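Local coordinates for protein Clp gene regulator (ClgR) (Corynebacterium glutamicum, PDB 3F51) that probably binds cis-regulatory DNA through a helix-turn-helix domain and activates transcription, at residues A[27-32]-A[86-91]; A[31-36]-A[59-64]. All coordinates share one frame; numbering follows the deposited sequence.

Interaction 1 of 2, residues A[27-32]-A[86-91]; sequences EALGAA and DVLIEA
Ala28 and Ala91 bring helices 25-40 and 84-111 together with their CA atoms 4.8 Å apart, the axes of 27-32 and 86-91 approaching to 8.4 Å with an angle of 115° between their N-to-C directions. This is the packing of the first helix against the long last one in an all-helical domain of the XRE-type helix-turn-helix family. Small side chains allow the closeness. Ala28 CB meets Ala91 CB at 3.9 Å and also touches the carbonyl O of Ala91, while the methyl of Ala91 in turn rests on the carbonyl group of Ala28. One turn further along, Ala32 points into the same interface and its CB packs on Val87 and Glu90.

Larger side chains close the junction on one flank. In Leu29, CG lies anti to the carbonyl carbon (chi1 -71°), and the branch ending in CD2 reaches across to Leu88, whose CD2 is 3.6 Å from it; the two leucines run side by side, pointing the same way. The Leu29 CD2 methyl also packs on Ala91 CB, and more loosely on Val87 CG1. Val87 CG1 touches Ala32 CB, at 3.9 Å, as well as this Leu29 methyl. Leu88 touches Leu25 of the second subunit, so this apolar cluster adjoins the dimer interface, where Ile89 also packs on Ala92 of that subunit.

At the more exposed border Glu90 contributes only its aliphatic part. Its chain turns at chi2 (76°) and the carboxylate leads away from Ala32, so that only CB and CG of Glu90 pack on its methyl, Glu90 CG pressing on Ala32 CB at 3.6 Å.

Interaction 2 of 2, residues A[31-36]-A[59-64]; sequences AALRSF and SELERG
Glu62, in the last turn of helix 55-62, lays its side chain against Arg34 of helix 25-40, and beside this polar pair Leu33 meets Leu61 in the core of the helix-turn-helix domain. The glutamate leaves its helix with CG anti to the carbonyl carbon (chi1 -70°) and then runs extended, which carries the carboxylate onto the first helix. There it contacts the aliphatic part of Arg34: Glu62 OE1 is 3.4 Å from Arg34 CD, and Glu62 CD lies 3.9 Å from Arg34 CB. The two side chains cross at about a right angle. Arg34 bends at chi2 (84°) and again at chi3, so that its guanidinium leads off from the carboxylate; Arg34 NE stays 4.5 Å from Glu62 OE1, beyond a salt bridge. The salt bridge of Glu62 is made with Arg37, one turn further along helix 25-40, whose NE pairs with OE2.

On the buried flank, Leu33 CD1 and Leu61 CD2 touch at 3.8 Å, one methyl from each of two chains that cross obliquely. Leu33 also packs on Leu73, Val76 and Cys77 of helix 70-79, and Leu61 on Val68. Just past Glu62, helix 55-62 ends in a Schellman motif with Gly64 at the C-prime position, and the Gly64 carbonyl accepts a hydrogen bond from Arg26.

The contact therefore joins the helices by one leucine-leucine contact, part of a core to which helix 70-79 contributes, and by a carboxylate tied to Arg37. Arg34 and Arg37 bring like charges close together, and the negative charge of Glu62 beside both probably offsets this.

In the fold
Both interactions start from helix 25-40 and share Ala31 and Ala32, with centres 8 Å apart. Along the chain the first helix meets helix 55-62 in interaction 2, and only after helix 70-79 does the chain return to it, through helix 84-111, in interaction 1. The two touch directly: Val87 CG1 packs on Leu33 CD2, and Phe36 lies on Glu90. Helix 25-40 thus lies between helix 55-62 and helix 84-111, packing on both. Helix 55-62 follows helix 44-51 and is probably the DNA-recognition helix, as in relatives; the long helix 84-111 also contacts the second subunit.

Interaction 1 of 2, residues A[27-32]-A[86-91]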
ATOM      1  N   GLU A  27       8.932   0.060  -1.644  1.00 38.72           N
ATOM      2  CA  GLU A  27       9.929   1.119  -1.314  1.00 37.32           C
ATOM      3  C   GLU A  27       9.287   2.255  -0.518  1.00 37.76           C
ATOM      4  O   GLU A  27       9.792   2.718   0.526  1.00 37.43           O
ATOM      5  CB  GLU A  27      10.643   1.638  -2.582  1.00 37.65           C
ATOM      6  N   ALA A  28       8.149   2.690  -1.000  1.00 36.75           N
ATOM      7  CA  ALA A  28       7.351   3.694  -0.321  1.00 36.84           C
ATOM      8  C   ALA A  28       6.879   3.246   1.079  1.00 35.96           C
ATOM      9  O   ALA A  28       6.987   4.003   2.039  1.00 35.46           O
ATOM     10  CB  ALA A  28       6.097   4.009  -1.224  1.00 36.20           C
ATOM     11  N   LEU A  29       6.328   2.039   1.196  1.00 36.07           N
ATOM     12  CA  LEU A  29       5.870   1.561   2.508  1.00 38.75           C
ATOM     13  C   LEU A  29       7.050   1.367   3.447  1.00 39.12           C
ATOM     14  O   LEU A  29       6.960   1.676   4.637  1.00 40.26           O
ATOM     15  CB  LEU A  29       5.123   0.228   2.400  1.00 39.08           C
ATOM     16  CG  LEU A  29       3.761   0.190   1.767  1.00 43.85           C
ATOM     17  CD1 LEU A  29       3.470  -1.303   1.522  1.00 46.15           C
ATOM     18  CD2 LEU A  29       2.769   0.824   2.732  1.00 43.79           C
ATOM     19  N   GLY A  30       8.179   0.893   2.913  1.00 39.50           N
ATOM     20  CA  GLY A  30       9.348   0.700   3.762  1.00 38.51           C
ATOM     21  C   GLY A  30       9.834   2.010   4.355  1.00 39.29           C
ATOM     22  O   GLY A  30      10.112   2.086   5.569  1.00 39.47           O
ATOM     23  N   ALA A  31       9.951   3.032   3.513  1.00 38.07           N
ATOM     24  CA  ALA A  31      10.375   4.364   3.986  1.00 38.31           C
ATOM     25  C   ALA A  31       9.359   4.944   4.965  1.00 37.27           C
ATOM     26  O   ALA A  31       9.759   5.596   5.927  1.00 37.30           O
ATOM     27  CB  ALA A  31      10.571   5.338   2.786  1.00 38.03           C
ATOM     28  N   ALA A  32       8.060   4.747   4.704  1.00 35.50           N
ATOM     29  CA  ALA A  32       7.001   5.245   5.602  1.00 36.61           C
ATOM     30  C   ALA A  32       7.092   4.567   6.977  1.00 36.95           C
ATOM     31  O   ALA A  32       6.989   5.215   8.016  1.00 37.53           O
ATOM     32  CB  ALA A  32       5.643   4.975   5.028  1.00 36.25           C
ATOM     33  N   ASP A  86      -2.945   5.134   7.867  1.00 36.62           N
ATOM     34  CA  ASP A  86      -2.024   6.256   8.014  1.00 37.66           C
ATOM     35  C   ASP A  86      -0.699   6.012   7.311  1.00 37.57           C
ATOM     36  O   ASP A  86      -0.139   6.922   6.708  1.00 36.30           O
ATOM     37  CB  ASP A  86      -1.781   6.604   9.466  1.00 38.67           C
ATOM     38  CG  ASP A  86      -3.010   7.174  10.131  1.00 39.87           C
ATOM     39  OD1 ASP A  86      -3.978   7.590   9.479  1.00 42.83           O
ATOM     40  OD2 ASP A  86      -3.016   7.155  11.350  1.00 50.06           O
ATOM     41  N   VAL A  87      -0.221   4.776   7.368  1.00 37.30           N
ATOM     42  CA  VAL A  87       1.048   4.431   6.742  1.00 37.33           C
ATOM     43  C   VAL A  87       0.893   4.455   5.212  1.00 36.70           C
ATOM     44  O   VAL A  87       1.803   4.907   4.515  1.00 37.10           O
ATOM     45  CB  VAL A  87       1.557   3.052   7.216  1.00 37.83           C
ATOM     46  CG1 VAL A  87       2.813   2.670   6.473  1.00 39.68           C
ATOM     47  CG2 VAL A  87       1.816   3.079   8.689  1.00 39.95           C
ATOM     48  N   LEU A  88      -0.244   3.995   4.699  1.00 34.92           N
ATOM     49  CA  LEU A  88      -0.514   4.122   3.258  1.00 35.74           C
ATOM     50  C   LEU A  88      -0.513   5.542   2.749  1.00 34.80           C
ATOM     51  O   LEU A  88      -0.020   5.801   1.658  1.00 35.01           O
ATOM     52  CB  LEU A  88      -1.834   3.500   2.848  1.00 35.95           C
ATOM     53  CG  LEU A  88      -1.989   2.030   3.263  1.00 41.58           C
ATOM     54  CD1 LEU A  88      -3.338   1.489   2.682  1.00 40.76           C
ATOM     55  CD2 LEU A  88      -0.807   1.262   2.702  1.00 46.81           C
ATOM     56  N   ILE A  89      -1.118   6.449   3.508  1.00 33.93           N
ATOM     57  CA  ILE A  89      -1.182   7.845   3.090  1.00 33.57           C
ATOM     58  C   ILE A  89       0.221   8.419   3.083  1.00 33.80           C
ATOM     59  O   ILE A  89       0.621   9.120   2.143  1.00 34.11           O
ATOM     60  CB  ILE A  89      -2.135   8.665   3.995  1.00 33.61           C
ATOM     61  CG1 ILE A  89      -3.598   8.220   3.772  1.00 31.24           C
ATOM     62  CG2 ILE A  89      -1.976  10.149   3.713  1.00 33.14           C
ATOM     63  CD1 ILE A  89      -4.205   8.495   2.322  1.00 29.37           C
ATOM     64  N   GLU A  90       0.983   8.119   4.127  1.00 33.17           N
ATOM     65  CA  GLU A  90       2.380   8.500   4.139  1.00 35.41           C
ATOM     66  C   GLU A  90       3.144   8.001   2.894  1.00 34.84           C
ATOM     67  O   GLU A  90       3.854   8.770   2.258  1.00 33.85           O
ATOM     68  CB  GLU A  90       3.057   7.967   5.409  1.00 34.95           C
ATOM     69  CG  GLU A  90       4.564   8.329   5.500  1.00 41.48           C
ATOM     70  CD  GLU A  90       4.878   9.747   5.890  1.00 49.67           C
ATOM     71  OE1 GLU A  90       6.089  10.100   5.862  1.00 55.65           O
ATOM     72  OE2 GLU A  90       3.964  10.513   6.244  1.00 51.76           O
ATOM     73  N   ALA A  91       3.009   6.703   2.585  1.00 33.82           N
ATOM     74  CA  ALA A  91       3.638   6.104   1.449  1.00 33.54           C
ATOM     75  C   ALA A  91       3.177   6.763   0.141  1.00 33.64           C
ATOM     76  O   ALA A  91       3.976   6.973  -0.771  1.00 35.11           O
ATOM     77  CB  ALA A  91       3.325   4.565   1.415  1.00 34.75           C
TER

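Interaction 2 of 2, residues A[31-36]-A[59-64]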
ATOM      1  N   ALA A  31       9.951   3.032   3.513  1.00 38.07           N
ATOM      2  CA  ALA A  31      10.375   4.364   3.986  1.00 38.31           C
ATOM      3  C   ALA A  31       9.359   4.944   4.965  1.00 37.27           C
ATOM      4  O   ALA A  31       9.759   5.596   5.927  1.00 37.30           O
ATOM      5  CB  ALA A  31      10.571   5.338   2.786  1.00 38.03           C
ATOM      6  N   ALA A  32       8.060   4.747   4.704  1.00 35.50           N
ATOM      7  CA  ALA A  32       7.001   5.245   5.602  1.00 36.61           C
ATOM      8  C   ALA A  32       7.092   4.567   6.977  1.00 36.95           C
ATOM      9  O   ALA A  32       6.989   5.215   8.016  1.00 37.53           O
ATOM     10  CB  ALA A  32       5.643   4.975   5.028  1.00 36.25           C
ATOM     11  N   LEU A  33       7.257   3.249   6.964  1.00 38.37           N
ATOM     12  CA  LEU A  33       7.446   2.478   8.189  1.00 38.71           C
ATOM     13  C   LEU A  33       8.648   2.950   8.984  1.00 39.62           C
ATOM     14  O   LEU A  33       8.578   3.076  10.202  1.00 39.64           O
ATOM     15  CB  LEU A  33       7.565   0.992   7.872  1.00 39.35           C
ATOM     16  CG  LEU A  33       6.219   0.339   7.533  1.00 39.06           C
ATOM     17  CD1 LEU A  33       6.437  -1.146   7.098  1.00 41.52           C
ATOM     18  CD2 LEU A  33       5.276   0.451   8.761  1.00 39.17           C
ATOM     19  N   ARG A  34       9.729   3.225   8.286  1.00 40.28           N
ATOM     20  CA  ARG A  34      10.947   3.731   8.879  1.00 41.31           C
ATOM     21  C   ARG A  34      10.694   5.099   9.560  1.00 40.83           C
ATOM     22  O   ARG A  34      11.136   5.328  10.694  1.00 41.08           O
ATOM     23  CB  ARG A  34      12.061   3.761   7.822  1.00 41.61           C
ATOM     24  CG  ARG A  34      13.301   4.660   8.107  1.00 45.95           C
ATOM     25  CD  ARG A  34      14.355   4.014   8.961  1.00 57.00           C
ATOM     26  NE  ARG A  34      15.036   4.977   9.864  1.00 61.42           N
ATOM     27  CZ  ARG A  34      16.352   5.186   9.902  1.00 66.00           C
ATOM     28  NH1 ARG A  34      16.873   6.071  10.754  1.00 65.31           N
ATOM     29  NH2 ARG A  34      17.167   4.503   9.100  1.00 68.74           N
ATOM     30  N   SER A  35       9.947   5.970   8.900  1.00 40.40           N
ATOM     31  CA  SER A  35       9.621   7.301   9.447  1.00 41.04           C
ATOM     32  C   SER A  35       8.754   7.197  10.671  1.00 40.43           C
ATOM     33  O   SER A  35       8.987   7.916  11.654  1.00 40.78           O
ATOM     34  CB  SER A  35       8.901   8.173   8.406  1.00 41.47           C
ATOM     35  OG  SER A  35       9.813   8.358   7.334  1.00 47.46           O
ATOM     36  N   PHE A  36       7.771   6.302  10.636  1.00 39.09           N
ATOM     37  CA  PHE A  36       6.893   6.124  11.793  1.00 40.34           C
ATOM     38  C   PHE A  36       7.714   5.585  12.959  1.00 40.34           C
ATOM     39  O   PHE A  36       7.501   6.008  14.077  1.00 39.12           O
ATOM     40  CB  PHE A  36       5.709   5.188  11.495  1.00 40.53           C
ATOM     41  CG  PHE A  36       4.516   5.888  10.853  1.00 42.40           C
ATOM     42  CD1 PHE A  36       4.578   6.346   9.545  1.00 43.44           C
ATOM     43  CD2 PHE A  36       3.343   6.122  11.593  1.00 47.04           C
ATOM     44  CE1 PHE A  36       3.479   7.007   8.939  1.00 38.02           C
ATOM     45  CE2 PHE A  36       2.235   6.787  11.018  1.00 45.69           C
ATOM     46  CZ  PHE A  36       2.308   7.222   9.677  1.00 44.75           C
ATOM     47  N   SER A  59      14.617  -4.790   8.507  1.00 41.83           N
ATOM     48  CA  SER A  59      15.588  -3.874   7.913  1.00 43.82           C
ATOM     49  C   SER A  59      15.490  -3.872   6.383  1.00 44.38           C
ATOM     50  O   SER A  59      15.532  -2.827   5.752  1.00 44.31           O
ATOM     51  CB  SER A  59      17.002  -4.242   8.308  1.00 44.11           C
ATOM     52  OG  SER A  59      17.888  -3.490   7.520  1.00 47.52           O
ATOM     53  N   GLU A  60      15.337  -5.050   5.815  1.00 44.58           N
ATOM     54  CA  GLU A  60      15.211  -5.186   4.388  1.00 45.34           C
ATOM     55  C   GLU A  60      13.872  -4.606   3.884  1.00 45.25           C
ATOM     56  O   GLU A  60      13.806  -3.973   2.807  1.00 44.64           O
ATOM     57  CB  GLU A  60      15.363  -6.655   4.017  1.00 45.08           C
ATOM     58  CG  GLU A  60      16.825  -7.086   4.089  1.00 48.83           C
ATOM     59  CD  GLU A  60      17.682  -6.443   2.987  1.00 56.77           C
ATOM     60  OE1 GLU A  60      17.573  -6.899   1.817  1.00 57.29           O
ATOM     61  OE2 GLU A  60      18.463  -5.491   3.291  1.00 60.42           O
ATOM     62  N   LEU A  61      12.826  -4.844   4.657  1.00 43.99           N
ATOM     63  CA  LEU A  61      11.517  -4.275   4.407  1.00 44.08           C
ATOM     64  C   LEU A  61      11.590  -2.748   4.360  1.00 43.58           C
ATOM     65  O   LEU A  61      11.142  -2.137   3.368  1.00 42.02           O
ATOM     66  CB  LEU A  61      10.488  -4.766   5.433  1.00 44.55           C
ATOM     67  CG  LEU A  61       9.161  -3.990   5.533  1.00 47.32           C
ATOM     68  CD1 LEU A  61       8.364  -4.130   4.238  1.00 50.83           C
ATOM     69  CD2 LEU A  61       8.331  -4.448   6.681  1.00 51.39           C
ATOM     70  N   GLU A  62      12.229  -2.145   5.363  1.00 42.85           N
ATOM     71  CA  GLU A  62      12.375  -0.697   5.406  1.00 44.69           C
ATOM     72  C   GLU A  62      13.142  -0.143   4.193  1.00 45.54           C
ATOM     73  O   GLU A  62      12.882   0.975   3.755  1.00 46.33           O
ATOM     74  CB  GLU A  62      13.013  -0.207   6.732  1.00 44.20           C
ATOM     75  CG  GLU A  62      12.077  -0.363   7.984  1.00 42.72           C
ATOM     76  CD  GLU A  62      12.670   0.259   9.302  1.00 47.35           C
ATOM     77  OE1 GLU A  62      13.861   0.669   9.313  1.00 50.64           O
ATOM     78  OE2 GLU A  62      11.944   0.326  10.344  1.00 49.26           O
ATOM     79  N   ARG A  63      14.086  -0.926   3.676  1.00 44.89           N
ATOM     80  CA  ARG A  63      14.922  -0.519   2.557  1.00 45.25           C
ATOM     81  C   ARG A  63      14.272  -0.807   1.195  1.00 44.50           C
ATOM     82  O   ARG A  63      14.894  -0.650   0.162  1.00 45.07           O
ATOM     83  CB  ARG A  63      16.296  -1.205   2.679  1.00 44.99           C
ATOM     84  CG  ARG A  63      17.067  -0.672   3.867  1.00 49.61           C
ATOM     85  CD  ARG A  63      18.257  -1.547   4.150  1.00 59.11           C
ATOM     86  NE  ARG A  63      19.440  -0.725   4.338  1.00 67.24           N
ATOM     87  CZ  ARG A  63      19.993   0.045   3.391  1.00 72.15           C
ATOM     88  NH1 ARG A  63      19.457   0.131   2.165  1.00 73.79           N
ATOM     89  NH2 ARG A  63      21.083   0.755   3.676  1.00 73.60           N
ATOM     90  N   GLY A  64      13.012  -1.217   1.197  1.00 44.54           N
ATOM     91  CA  GLY A  64      12.312  -1.527  -0.064  1.00 44.53           C
ATOM     92  C   GLY A  64      12.738  -2.802  -0.760  1.00 44.31           C
ATOM     93  O   GLY A  64      12.463  -2.985  -1.951  1.00 41.57           O
TER